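70 kDa protein (Xanthomonas sp., PDB 4B2N) cleaves rubber latex oxidatively as a processive dioxygenase that carries two covalently bound c-type hemes. Local coordinates at residues A[419-423]-A[424-428]; A[642-645]-A[646-649]. All coordinates share one frame; numbering follows the deposited sequence.

Contact 1: A[419-423]-A[424-428]. With HEC (heme c), chain D.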
loop_
_atom_site.group_PDB
_atom_site.type_symbol
_atom_site.label_atom_id
_atom_site.label_comp_id
_atom_site.label_asym_id
_atom_site.label_seq_id
_atom_site.Cartn_x
_atom_site.Cartn_y
_atom_site.Cartn_z
ATOM N N VAL A 419 -12.394 1.911 11.657
ATOM C CA VAL A 419 -11.909 2.406 12.911
ATOM C C VAL A 419 -10.435 2.718 12.769
ATOM O O VAL A 419 -9.684 1.826 12.471
ATOM C CB VAL A 419 -12.100 1.327 14.012
ATOM C CG1 VAL A 419 -11.453 1.728 15.346
ATOM C CG2 VAL A 419 -13.591 1.002 14.219
ATOM N N VAL A 420 -10.042 3.979 13.001
ATOM C CA VAL A 420 -8.631 4.367 13.204
ATOM C C VAL A 420 -8.410 4.302 14.728
ATOM O O VAL A 420 -9.064 5.020 15.507
ATOM C CB VAL A 420 -8.351 5.764 12.602
ATOM C CG1 VAL A 420 -6.936 6.284 12.919
ATOM C CG2 VAL A 420 -8.536 5.688 11.086
ATOM N N THR A 421 -7.554 3.385 15.167
ATOM C CA THR A 421 -7.355 3.182 16.619
ATOM C C THR A 421 -6.323 4.248 17.045
ATOM O O THR A 421 -5.232 4.339 16.457
ATOM C CB THR A 421 -6.843 1.760 16.897
ATOM O OG1 THR A 421 -7.781 0.785 16.426
ATOM C CG2 THR A 421 -6.504 1.547 18.375
ATOM N N PRO A 422 -6.650 5.072 18.063
ATOM C CA PRO A 422 -5.636 6.041 18.471
ATOM C C PRO A 422 -4.292 5.399 18.814
ATOM O O PRO A 422 -4.226 4.254 19.330
ATOM C CB PRO A 422 -6.210 6.666 19.763
ATOM C CG PRO A 422 -7.648 6.204 19.852
ATOM C CD PRO A 422 -7.812 5.005 18.990
ATOM N N ILE A 423 -3.237 6.124 18.524
ATOM C CA ILE A 423 -1.881 5.604 18.749
ATOM C C ILE A 423 -1.648 5.193 20.245
ATOM O O ILE A 423 -0.855 4.336 20.523
ATOM C CB ILE A 423 -0.832 6.580 18.187
ATOM C CG1 ILE A 423 0.579 5.955 18.145
ATOM C CG2 ILE A 423 -0.776 7.896 18.997
ATOM C CD1 ILE A 423 0.684 4.720 17.231
ATOM N N GLU A 424 -2.327 5.843 21.184
ATOM C CA GLU A 424 -2.076 5.570 22.623
ATOM C C GLU A 424 -2.611 4.175 22.945
ATOM O O GLU A 424 -2.239 3.567 23.985
ATOM C CB GLU A 424 -2.810 6.616 23.494
ATOM C CG GLU A 424 -2.251 7.998 23.302
ATOM C CD GLU A 424 -2.822 8.785 22.087
ATOM O OE1 GLU A 424 -3.656 8.266 21.259
ATOM O OE2 GLU A 424 -2.407 9.995 21.982
ATOM N N THR A 425 -3.556 3.699 22.129
ATOM C CA THR A 425 -4.009 2.317 22.247
ATOM C C THR A 425 -3.316 1.308 21.370
ATOM O O THR A 425 -2.840 0.311 21.883
ATOM C CB THR A 425 -5.559 2.076 22.488
ATOM O OG1 THR A 425 -6.082 0.979 21.699
ATOM C CG2 THR A 425 -6.376 3.215 22.418
ATOM N N ILE A 426 -3.134 1.612 20.063
ATOM C CA ILE A 426 -2.458 0.631 19.218
ATOM C C ILE A 426 -0.975 0.473 19.508
ATOM O O ILE A 426 -0.502 -0.660 19.523
ATOM C CB ILE A 426 -2.723 0.867 17.699
ATOM C CG1 ILE A 426 -2.005 -0.211 16.817
ATOM C CG2 ILE A 426 -2.542 2.337 17.329
ATOM C CD1 ILE A 426 -2.690 -1.598 17.072
ATOM N N ARG A 427 -0.271 1.592 19.720
ATOM C CA ARG A 427 1.143 1.621 20.164
ATOM C C ARG A 427 2.099 0.857 19.244
ATOM O O ARG A 427 3.177 0.401 19.682
ATOM C CB ARG A 427 1.261 1.123 21.585
ATOM C CG ARG A 427 0.256 1.804 22.492
ATOM C CD ARG A 427 0.777 1.994 23.918
ATOM N NE ARG A 427 1.679 0.919 24.349
ATOM C CZ ARG A 427 1.294 -0.339 24.585
ATOM N NH1 ARG A 427 0.029 -0.684 24.410
ATOM N NH2 ARG A 427 2.180 -1.244 24.971
ATOM N N THR A 428 1.707 0.673 17.981
ATOM C CA THR A 428 2.673 0.090 17.038
ATOM C C THR A 428 3.618 1.197 16.630
ATOM O O THR A 428 3.449 2.375 17.028
ATOM C CB THR A 428 1.959 -0.413 15.791
ATOM O OG1 THR A 428 0.950 0.545 15.460
ATOM C CG2 THR A 428 1.313 -1.779 16.071
HETATM FE FE HEC D . -5.813 -5.937 15.589
HETATM C CHA HEC D . -3.451 -5.058 13.225
HETATM C CHB HEC D . -5.876 -9.297 14.396
HETATM C CHC HEC D . -7.749 -6.953 18.215
HETATM C CHD HEC D . -6.608 -2.650 16.053
HETATM N NA HEC D . -4.946 -6.921 14.048
HETATM C C1A HEC D . -3.869 -6.440 13.264
HETATM C C2A HEC D . -3.335 -7.482 12.390
HETATM C C3A HEC D . -4.057 -8.722 12.729
HETATM C C4A HEC D . -4.972 -8.354 13.789
HETATM C CMA HEC D . -3.862 -10.068 12.065
HETATM C CAA HEC D . -2.321 -7.326 11.259
HETATM C CBA HEC D . -3.242 -6.830 10.085
HETATM C CGA HEC D . -2.394 -6.370 8.889
HETATM O O1A HEC D . -1.149 -6.315 9.063
HETATM O O2A HEC D . -2.874 -6.090 7.730
HETATM N NB HEC D . -6.645 -7.840 16.181
HETATM C C1B HEC D . -6.605 -9.055 15.633
HETATM C C2B HEC D . -7.324 -10.114 16.349
HETATM C C3B HEC D . -7.867 -9.393 17.516
HETATM C C4B HEC D . -7.396 -8.034 17.304
HETATM C CMB HEC D . -7.447 -11.563 15.938
HETATM C CAB HEC D . -8.672 -9.937 18.677
HETATM C CBB HEC D . -7.960 -10.816 19.498
HETATM N NC HEC D . -7.049 -5.026 16.779
HETATM C C1C HEC D . -7.674 -5.546 17.947
HETATM C C2C HEC D . -8.277 -4.548 18.821
HETATM C C3C HEC D . -7.952 -3.297 18.182
HETATM C C4C HEC D . -7.120 -3.620 16.989
HETATM C CMC HEC D . -9.064 -4.769 20.104
HETATM C CAC HEC D . -8.344 -1.951 18.715
HETATM C CBC HEC D . -8.106 -1.514 19.966
HETATM N ND HEC D . -5.232 -4.235 14.756
HETATM C C1D HEC D . -5.561 -2.988 15.074
HETATM C C2D HEC D . -4.896 -1.900 14.371
HETATM C C3D HEC D . -3.945 -2.600 13.540
HETATM C C4D HEC D . -4.212 -3.997 13.868
HETATM C CMD HEC D . -5.115 -0.414 14.500
HETATM C CAD HEC D . -2.958 -1.993 12.570
HETATM C CBD HEC D . -1.636 -1.922 13.350
HETATM C CGD HEC D . -0.501 -1.373 12.518
HETATM O O1D HEC D . 0.181 -0.413 12.898
HETATM O O2D HEC D . -0.343 -1.919 11.446
#
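The carbonyl oxygen of P422 accepts from two successive backbone N-H groups, an i+4 bond from I426 and an i+3 bond from T425. I426 N reaches P422 O at 3.0 Å, nearly straight at 168° and in the carbonyl plane; T425 N comes to the same oxygen from above that plane in a more bent bond. R427 N then bonds to I423 O at 2.9 Å, and R427 takes positive phi, leaving the helix after a single turn. Its guanidinium leaves the turn for a salt bridge with D642.

Side-chain packing follows the backbone. CG2 of T421, anti to the backbone N, lies 3.4 Å from T425 OG1, the two side chains crossing at about a right angle. I423 CD1 makes an apolar contact with I426 CG2 at 4.0 Å, again crosswise. E424 is bent at chi2 (84°), which folds its carboxylate back until OE1 lies 3.4 Å from P422 CB.

Toward the heme, I426 extends CG1 anti to its backbone N (chi1 -179°), carrying CD1 over the face of pyrrole D, 3.5 Å from HEC C2D and close to the axial ligand H641, while T421 OG1 packs on the methyl CMD. T428 OG1 donates a 2.8 Å hydrogen bond to propionate oxygen O1D of the heme; H517 ND1 and the backbone N of F516 are also hydrogen-bonded to this heme. A short strand, paired antiparallel with 500-502, thus runs through P422 at the N-cap into a one-turn helix that helps to line the pocket of the second heme c.

Contact 2: A[642-645]-A[646-649]. With HEC (heme c), chain D.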
loop_
_atom_site.group_PDB
_atom_site.type_symbol
_atom_site.label_atom_id
_atom_site.label_comp_id
_atom_site.label_asym_id
_atom_site.label_seq_id
_atom_site.Cartn_x
_atom_site.Cartn_y
_atom_site.Cartn_z
ATOM N N ASP A 642 -0.521 -4.858 21.815
ATOM C CA ASP A 642 -0.126 -5.710 22.939
ATOM C C ASP A 642 -1.257 -6.168 23.798
ATOM O O ASP A 642 -1.043 -7.055 24.663
ATOM C CB ASP A 642 0.829 -4.939 23.854
ATOM C CG ASP A 642 2.123 -4.681 23.216
ATOM O OD1 ASP A 642 2.827 -5.670 22.940
ATOM O OD2 ASP A 642 2.474 -3.496 22.994
ATOM N N PHE A 643 -2.438 -5.582 23.603
ATOM C CA PHE A 643 -3.644 -6.021 24.337
ATOM C C PHE A 643 -3.998 -7.480 24.064
ATOM O O PHE A 643 -4.750 -8.067 24.789
ATOM C CB PHE A 643 -4.830 -5.150 24.004
ATOM C CG PHE A 643 -4.842 -4.677 22.555
ATOM C CD1 PHE A 643 -5.214 -5.549 21.516
ATOM C CD2 PHE A 643 -4.484 -3.381 22.272
ATOM C CE1 PHE A 643 -5.190 -5.105 20.165
ATOM C CE2 PHE A 643 -4.394 -2.921 20.901
ATOM C CZ PHE A 643 -4.798 -3.770 19.891
ATOM N N THR A 644 -3.463 -8.073 23.006
ATOM C CA THR A 644 -3.627 -9.513 22.814
ATOM C C THR A 644 -2.909 -10.433 23.854
ATOM O O THR A 644 -3.165 -11.637 23.927
ATOM C CB THR A 644 -3.201 -9.887 21.424
ATOM O OG1 THR A 644 -1.840 -9.484 21.233
ATOM C CG2 THR A 644 -4.045 -9.134 20.420
ATOM N N GLN A 645 -1.996 -9.867 24.610
ATOM C CA GLN A 645 -1.270 -10.633 25.667
ATOM C C GLN A 645 -2.184 -11.240 26.726
ATOM O O GLN A 645 -1.781 -12.182 27.376
ATOM C CB GLN A 645 -0.286 -9.729 26.378
ATOM C CG GLN A 645 -0.976 -8.786 27.339
ATOM C CD GLN A 645 -0.158 -7.546 27.608
ATOM O OE1 GLN A 645 1.054 -7.511 27.360
ATOM N NE2 GLN A 645 -0.821 -6.490 28.089
ATOM N N SER A 646 -3.378 -10.678 26.882
ATOM C CA SER A 646 -4.356 -11.123 27.891
ATOM C C SER A 646 -5.033 -12.431 27.435
ATOM O O SER A 646 -5.681 -13.104 28.253
ATOM C CB SER A 646 -5.417 -10.029 28.105
ATOM O OG SER A 646 -6.354 -9.934 26.995
ATOM N N LEU A 647 -4.892 -12.790 26.146
ATOM C CA LEU A 647 -5.475 -14.028 25.611
ATOM C C LEU A 647 -4.816 -15.262 26.212
ATOM O O LEU A 647 -3.699 -15.195 26.706
ATOM C CB LEU A 647 -5.324 -14.111 24.083
ATOM C CG LEU A 647 -6.119 -13.025 23.413
ATOM C CD1 LEU A 647 -5.595 -12.915 21.986
ATOM C CD2 LEU A 647 -7.594 -13.428 23.388
ATOM N N THR A 648 -5.524 -16.388 26.162
ATOM C CA THR A 648 -4.904 -17.663 26.495
ATOM C C THR A 648 -4.412 -18.279 25.221
ATOM O O THR A 648 -4.911 -17.934 24.133
ATOM C CB THR A 648 -5.854 -18.658 27.209
ATOM O OG1 THR A 648 -6.916 -19.093 26.307
ATOM C CG2 THR A 648 -6.359 -18.091 28.648
ATOM N N ASP A 649 -3.429 -19.175 25.330
ATOM C CA ASP A 649 -2.981 -19.877 24.138
ATOM C C ASP A 649 -4.143 -20.630 23.470
ATOM O O ASP A 649 -4.177 -20.739 22.237
ATOM C CB ASP A 649 -1.850 -20.850 24.458
ATOM C CG ASP A 649 -0.494 -20.180 24.583
ATOM O OD1 ASP A 649 -0.313 -18.943 24.454
ATOM O OD2 ASP A 649 0.434 -20.934 24.878
HETATM FE FE HEC D . -5.813 -5.937 15.589
HETATM C CHA HEC D . -3.451 -5.058 13.225
HETATM C CHB HEC D . -5.876 -9.297 14.396
HETATM C CHC HEC D . -7.749 -6.953 18.215
HETATM C CHD HEC D . -6.608 -2.650 16.053
HETATM N NA HEC D . -4.946 -6.921 14.048
HETATM C C1A HEC D . -3.869 -6.440 13.264
HETATM C C2A HEC D . -3.335 -7.482 12.390
HETATM C C3A HEC D . -4.057 -8.722 12.729
HETATM C C4A HEC D . -4.972 -8.354 13.789
HETATM C CMA HEC D . -3.862 -10.068 12.065
HETATM C CAA HEC D . -2.321 -7.326 11.259
HETATM C CBA HEC D . -3.242 -6.830 10.085
HETATM C CGA HEC D . -2.394 -6.370 8.889
HETATM O O1A HEC D . -1.149 -6.315 9.063
HETATM O O2A HEC D . -2.874 -6.090 7.730
HETATM N NB HEC D . -6.645 -7.840 16.181
HETATM C C1B HEC D . -6.605 -9.055 15.633
HETATM C C2B HEC D . -7.324 -10.114 16.349
HETATM C C3B HEC D . -7.867 -9.393 17.516
HETATM C C4B HEC D . -7.396 -8.034 17.304
HETATM C CMB HEC D . -7.447 -11.563 15.938
HETATM C CAB HEC D . -8.672 -9.937 18.677
HETATM C CBB HEC D . -7.960 -10.816 19.498
HETATM N NC HEC D . -7.049 -5.026 16.779
HETATM C C1C HEC D . -7.674 -5.546 17.947
HETATM C C2C HEC D . -8.277 -4.548 18.821
HETATM C C3C HEC D . -7.952 -3.297 18.182
HETATM C C4C HEC D . -7.120 -3.620 16.989
HETATM C CMC HEC D . -9.064 -4.769 20.104
HETATM C CAC HEC D . -8.344 -1.951 18.715
HETATM C CBC HEC D . -8.106 -1.514 19.966
HETATM N ND HEC D . -5.232 -4.235 14.756
HETATM C C1D HEC D . -5.561 -2.988 15.074
HETATM C C2D HEC D . -4.896 -1.900 14.371
HETATM C C3D HEC D . -3.945 -2.600 13.540
HETATM C C4D HEC D . -4.212 -3.997 13.868
HETATM C CMD HEC D . -5.115 -0.414 14.500
HETATM C CAD HEC D . -2.958 -1.993 12.570
HETATM C CBD HEC D . -1.636 -1.922 13.350
HETATM C CGD HEC D . -0.501 -1.373 12.518
HETATM O O1D HEC D . 0.181 -0.413 12.898
HETATM O O2D HEC D . -0.343 -1.919 11.446
HETATM O O HOH W 1 -2.390 -14.742 28.784
#
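S646 packs back against Q645 and F643, its CB 3.9 Å from F643 O. Its hydroxyl OG stands 3.3 Å from the same carbonyl oxygen, but its hydrogen bond is made with the backbone O of L372. Q645 CG, held between its own backbone N and carbonyl carbon (chi1 75°), lies 3.1 Å from S646 N, and its extended chain carries the amide out to N378.

L647 closes the turn. Its N-H bonds to T644 O at 3.0 Å, approaching from above the carbonyl plane, while CB, CG and CD1 of the leucine lie close beside that oxygen; CD1 also rests 3.9 Å from T644 CB. R652 adds a further hydrogen bond to the T644 carbonyl. The i to i+3 bond, preceded by one from Q645 N to D642 O, belongs to the short 3-10 segment following H641, an axial ligand of the heme iron. At its heme-facing end F643 brings ring atom CE1 to 3.4 Å from HEC C1C, the ring meeting the porphyrin obliquely and also packing on H641. A water joins Q645 O to L647 O, the second distance being rather short.

T648 follows at the N-cap of helix 649-660: its side chain caps a backbone N just beyond D649, and E651 OE1 accepts a hydrogen bond from T648 N, a capping box. D649 opens that helix and forms a salt bridge to R652 through OD1.

Overall arrangement
Both contacts are local turns beside the same heme c, and they meet through the salt bridge between R427 NH2 and D642 OD2 (3.0 Å) and through packing of T425 and I426 on F643, although their centres lie about 17 Å apart. Contact 1 is partly buried, with exposed E424 and R427; contact 2 is mainly buried, with Q645 the exposed one of its touching residues. Their chemistry differs with the part of the heme each meets: 419-428 joins a strand to a one-turn helix and touches the heme with aliphatic groups and a propionate bond, whereas 642-649 leads from the axial ligand H641 into helix 649-660 and offers the porphyrin an aromatic ring.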